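Local coordinates for response regulator receiver domain protein (CheY) (Rhodospirillum rubrum, PDB 3HEB), which probably acts as a two-component receiver domain, taking a phosphoryl group on a conserved aspartate to pass on a signal, at the interface of chains A and B. Residues are numbered along the deposited sequence; one frame, centred on the assembly and turned at random. Chains: chain A/B, Response regulator receiver domain protein (CheY).

Contact 1: the interface of chains A and B. Residues chain A 89, 140, 142-143; chain B 101, 104-105, 108.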
loop_
_atom_site.group_PDB
_atom_site.type_symbol
_atom_site.label_atom_id
_atom_site.label_comp_id
_atom_site.label_asym_id
_atom_site.label_seq_id
_atom_site.Cartn_x
_atom_site.Cartn_y
_atom_site.Cartn_z
ATOM N N ARG A 89 -1.275 6.624 -10.463
ATOM C CA ARG A 89 -1.459 7.112 -9.106
ATOM C C ARG A 89 -2.492 6.271 -8.360
ATOM O O ARG A 89 -2.651 6.400 -7.148
ATOM C CB ARG A 89 -1.889 8.576 -9.129
ATOM C CG ARG A 89 -1.801 9.264 -7.780
ATOM C CD ARG A 89 -2.203 10.719 -7.898
ATOM N NE ARG A 89 -1.228 11.497 -8.655
ATOM C CZ ARG A 89 -1.488 12.683 -9.191
ATOM N NH1 ARG A 89 -2.691 13.219 -9.056
ATOM N NH2 ARG A 89 -0.551 13.339 -9.852
ATOM N N GLN A 140 -6.004 7.077 2.369
ATOM C CA GLN A 140 -6.368 8.107 1.396
ATOM C C GLN A 140 -6.161 7.524 -0.007
ATOM O O GLN A 140 -5.073 7.044 -0.319
ATOM C CB GLN A 140 -5.460 9.326 1.540
ATOM C CG GLN A 140 -5.592 10.087 2.835
ATOM C CD GLN A 140 -6.699 11.112 2.793
ATOM O OE1 GLN A 140 -6.895 11.860 3.751
ATOM N NE2 GLN A 140 -7.429 11.164 1.680
ATOM N N PRO A 142 -6.001 8.589 -3.794
ATOM C CA PRO A 142 -5.908 9.782 -4.637
ATOM C C PRO A 142 -6.564 9.652 -6.001
ATOM O O PRO A 142 -6.886 8.547 -6.444
ATOM C CB PRO A 142 -4.406 9.967 -4.768
ATOM C CG PRO A 142 -3.958 8.530 -4.964
ATOM C CD PRO A 142 -4.757 7.794 -3.884
ATOM N N GLU A 143 -6.758 10.799 -6.648
ATOM C CA GLU A 143 -7.310 10.858 -7.995
ATOM C C GLU A 143 -6.074 10.864 -8.884
ATOM O O GLU A 143 -5.019 11.346 -8.479
ATOM C CB GLU A 143 -8.083 12.157 -8.232
ATOM C CG GLU A 143 -9.339 12.322 -7.397
ATOM C CD GLU A 143 -9.923 13.717 -7.504
ATOM O OE1 GLU A 143 -9.208 14.679 -7.157
ATOM O OE2 GLU A 143 -11.087 13.854 -7.933
ATOM N N GLN B 101 -4.815 17.074 -0.386
ATOM C CA GLN B 101 -4.774 16.280 -1.613
ATOM C C GLN B 101 -3.538 16.465 -2.489
ATOM O O GLN B 101 -3.097 15.520 -3.141
ATOM C CB GLN B 101 -6.036 16.530 -2.453
ATOM C CG GLN B 101 -7.303 15.878 -1.893
ATOM C CD GLN B 101 -7.102 14.411 -1.545
ATOM O OE1 GLN B 101 -6.620 13.616 -2.361
ATOM N NE2 GLN B 101 -7.481 14.040 -0.325
ATOM N N ILE B 104 -1.051 14.449 -0.887
ATOM C CA ILE B 104 -1.341 13.040 -1.043
ATOM C C ILE B 104 -0.883 12.594 -2.426
ATOM O O ILE B 104 -0.140 11.627 -2.552
ATOM C CB ILE B 104 -2.853 12.774 -0.832
ATOM C CG1 ILE B 104 -3.210 13.026 0.637
ATOM C CG2 ILE B 104 -3.206 11.354 -1.221
ATOM C CD1 ILE B 104 -4.695 13.070 0.908
ATOM N N GLN B 105 -1.296 13.321 -3.460
ATOM C CA GLN B 105 -0.908 12.961 -4.822
ATOM C C GLN B 105 0.613 12.935 -4.983
ATOM O O GLN B 105 1.174 12.001 -5.567
ATOM C CB GLN B 105 -1.528 13.939 -5.819
ATOM C CG GLN B 105 -3.024 14.091 -5.657
ATOM C CD GLN B 105 -3.598 15.165 -6.564
ATOM O OE1 GLN B 105 -2.944 16.166 -6.850
ATOM N NE2 GLN B 105 -4.835 14.968 -7.004
ATOM N N TYR B 108 2.170 9.839 -3.442
ATOM C CA TYR B 108 1.988 8.637 -4.236
ATOM C C TYR B 108 2.917 8.667 -5.446
ATOM O O TYR B 108 3.564 7.671 -5.753
ATOM C CB TYR B 108 0.519 8.473 -4.649
ATOM C CG TYR B 108 -0.345 7.894 -3.537
ATOM C CD1 TYR B 108 -1.212 8.697 -2.790
ATOM C CD2 TYR B 108 -0.265 6.534 -3.216
ATOM C CE1 TYR B 108 -1.984 8.147 -1.746
ATOM C CE2 TYR B 108 -1.021 5.980 -2.182
ATOM C CZ TYR B 108 -1.874 6.786 -1.455
ATOM O OH TYR B 108 -2.610 6.213 -0.451
#
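Helix 101-109 of chain B, the fourth helix of the receiver fold, lies against the tail that follows helix 122-136 in chain A, and B:Tyr108 meets A:Gln140 and A:Pro142 there. The phenol OH of B:Tyr108 donates to the main-chain O of A:Gln140 at 2.6 Å, reaching the carbonyl end-on, with an angle of 167° at the oxygen. This bond ties the tip of the ring to the tail. Two residues further on, A:Pro142 lies over one face of the same ring: its CD sits 3.9 Å from the ring centroid as a CH-pi contact, displaced toward the rim, and its CG comes to 3.5 Å from CD1 of B:Tyr108. In the plane of the ring, at the edge, is CG2 of B:Ile104 from the preceding turn of the helix, so the tyrosine is bordered by its own helix as well as covered by the proline.

The other methyl of B:Ile104, CD1, pushes at the side chain of A:Gln140, which it crosses at about a right angle; it stands 3.4 Å from the amide carbon CD. NE2 of B:Gln101 comes to 3.5 Å from NE2 of A:Gln140; both are modelled as donors, so this pairing is doubtful and an amide may be turned round.

Towards the other end of the patch, A:Arg89 leans on B:Gln105. Its chain turns at the third torsion (chi3 -69°), bringing the guanidinium face over CB of B:Gln105, which lies 3.6 Å from CZ of A:Arg89, offset toward the rim. The guanidinium is turned 38° from the amide plane of that glutamine, and the contact is one of packing. What helps hold the arginine is its own chain: NH1 of A:Arg89 donates to the carbonyl O of A:Glu143 at 3.0 Å, slightly out of the guanidinium plane.

Contact 2: the interface of chains A and B. Residues chain A 99, 104, 115, 117; chain B 140, 142.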
loop_
_atom_site.group_PDB
_atom_site.type_symbol
_atom_site.label_atom_id
_atom_site.label_comp_id
_atom_site.label_asym_id
_atom_site.label_seq_id
_atom_site.Cartn_x
_atom_site.Cartn_y
_atom_site.Cartn_z
ATOM N N ASP A 99 2.858 -17.141 -3.435
ATOM C CA ASP A 99 3.552 -16.438 -2.367
ATOM C C ASP A 99 5.064 -16.550 -2.440
ATOM O O ASP A 99 5.740 -16.391 -1.425
ATOM C CB ASP A 99 3.098 -16.941 -0.993
ATOM C CG ASP A 99 3.535 -18.368 -0.722
ATOM O OD1 ASP A 99 3.665 -18.728 0.470
ATOM O OD2 ASP A 99 3.736 -19.132 -1.693
ATOM N N ILE A 104 6.320 -11.642 -5.677
ATOM C CA ILE A 104 6.017 -10.545 -4.790
ATOM C C ILE A 104 6.948 -9.384 -5.096
ATOM O O ILE A 104 6.489 -8.269 -5.354
ATOM C CB ILE A 104 6.161 -10.996 -3.318
ATOM C CG1 ILE A 104 5.116 -12.083 -3.016
ATOM C CG2 ILE A 104 5.993 -9.819 -2.394
ATOM C CD1 ILE A 104 5.197 -12.664 -1.614
ATOM N N TYR A 115 0.680 -6.156 -1.722
ATOM C CA TYR A 115 0.569 -7.507 -2.230
ATOM C C TYR A 115 0.034 -8.374 -1.096
ATOM O O TYR A 115 0.571 -8.376 0.026
ATOM C CB TYR A 115 1.931 -8.024 -2.689
ATOM C CG TYR A 115 1.869 -9.390 -3.330
ATOM C CD1 TYR A 115 2.149 -9.556 -4.685
ATOM C CD2 TYR A 115 1.556 -10.526 -2.576
ATOM C CE1 TYR A 115 2.126 -10.807 -5.271
ATOM C CE2 TYR A 115 1.529 -11.779 -3.155
ATOM C CZ TYR A 115 1.819 -11.916 -4.504
ATOM O OH TYR A 115 1.819 -13.169 -5.090
ATOM N N THR A 117 -1.202 -12.339 -0.358
ATOM C CA THR A 117 -1.331 -13.709 -0.825
ATOM C C THR A 117 -2.664 -14.194 -0.258
ATOM O O THR A 117 -2.916 -14.076 0.949
ATOM C CB THR A 117 -0.192 -14.606 -0.287
ATOM O OG1 THR A 117 1.048 -14.223 -0.894
ATOM C CG2 THR A 117 -0.482 -16.074 -0.597
ATOM N N GLN B 140 2.181 -8.894 2.277
ATOM C CA GLN B 140 3.504 -9.476 2.110
ATOM C C GLN B 140 4.491 -8.316 2.088
ATOM O O GLN B 140 4.369 -7.414 1.259
ATOM C CB GLN B 140 3.596 -10.215 0.771
ATOM C CG GLN B 140 2.789 -11.492 0.665
ATOM C CD GLN B 140 3.505 -12.693 1.236
ATOM O OE1 GLN B 140 3.048 -13.821 1.083
ATOM N NE2 GLN B 140 4.634 -12.462 1.894
ATOM N N PRO B 142 8.151 -7.419 1.257
ATOM C CA PRO B 142 9.313 -7.983 0.567
ATOM C C PRO B 142 10.670 -7.485 1.032
ATOM O O PRO B 142 10.786 -6.434 1.658
ATOM C CB PRO B 142 9.049 -7.595 -0.874
ATOM C CG PRO B 142 8.557 -6.187 -0.708
ATOM C CD PRO B 142 7.615 -6.269 0.504
HETATM O O HOH W 1 4.167 -16.321 2.447
#
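The side chain of B:Gln140 runs alongside A:Tyr115 in the same direction, its amide turned 71° from the phenol ring, while A:Ile104 crosses the glutamine side chain at about a right angle. A:Tyr115 belongs to strand 114-117, the fifth strand of the receiver fold, and holds the place of the family's switch aromatic. Its CG is anti to the backbone N (chi1 -176°), which lays the ring against its own A:Ile104, whose CG1 sits over one face, toward the rim. CD2 of A:Tyr115 touches CG of B:Gln140 at 3.6 Å.

The glutamine is gripped at both ends. The main-chain N of B:Gln140 donates to the carbonyl O of A:Tyr115 at 2.8 Å, so the tail of chain B is bonded directly to the strand. The chain then bends at its second torsion (chi2 -84°) and carries the amide towards A:Thr117. The hydroxyl OG1 of A:Thr117 donates to the amide oxygen OE1 of B:Gln140 at 2.8 Å, in the amide plane and on a lone pair. The same OG1 lies in the plane of the A:Tyr115 ring, at its edge.

CD1 of A:Ile104 presses on the amide carbon CD of B:Gln140 at 3.3 Å, and the isoleucine's CG2 looks towards CB of B:Pro142. A water also meets OE1 of B:Gln140, at 3.1 Å, and links it to the carboxylate OD1 of A:Asp99, 3.2 Å from the water.

The C-alpha centres of contact 1 and contact 2 lie about 23 Å apart, near opposite ends of one two-fold interface. Both use the same parts with the chains exchanged: Gln140 and Pro142 of one tail meet Ile104 in helix 101-109 of the other. Contact 1 samples the helix and Arg89 side of that arrangement, contact 2 the strand 114-117 side, so the two together show more of each half. Each subunit gives and receives a tail. As the strand carries the switch aromatic, such a dimer might be sensitive to phosphorylation, though the structure alone does not show that it forms in the cell.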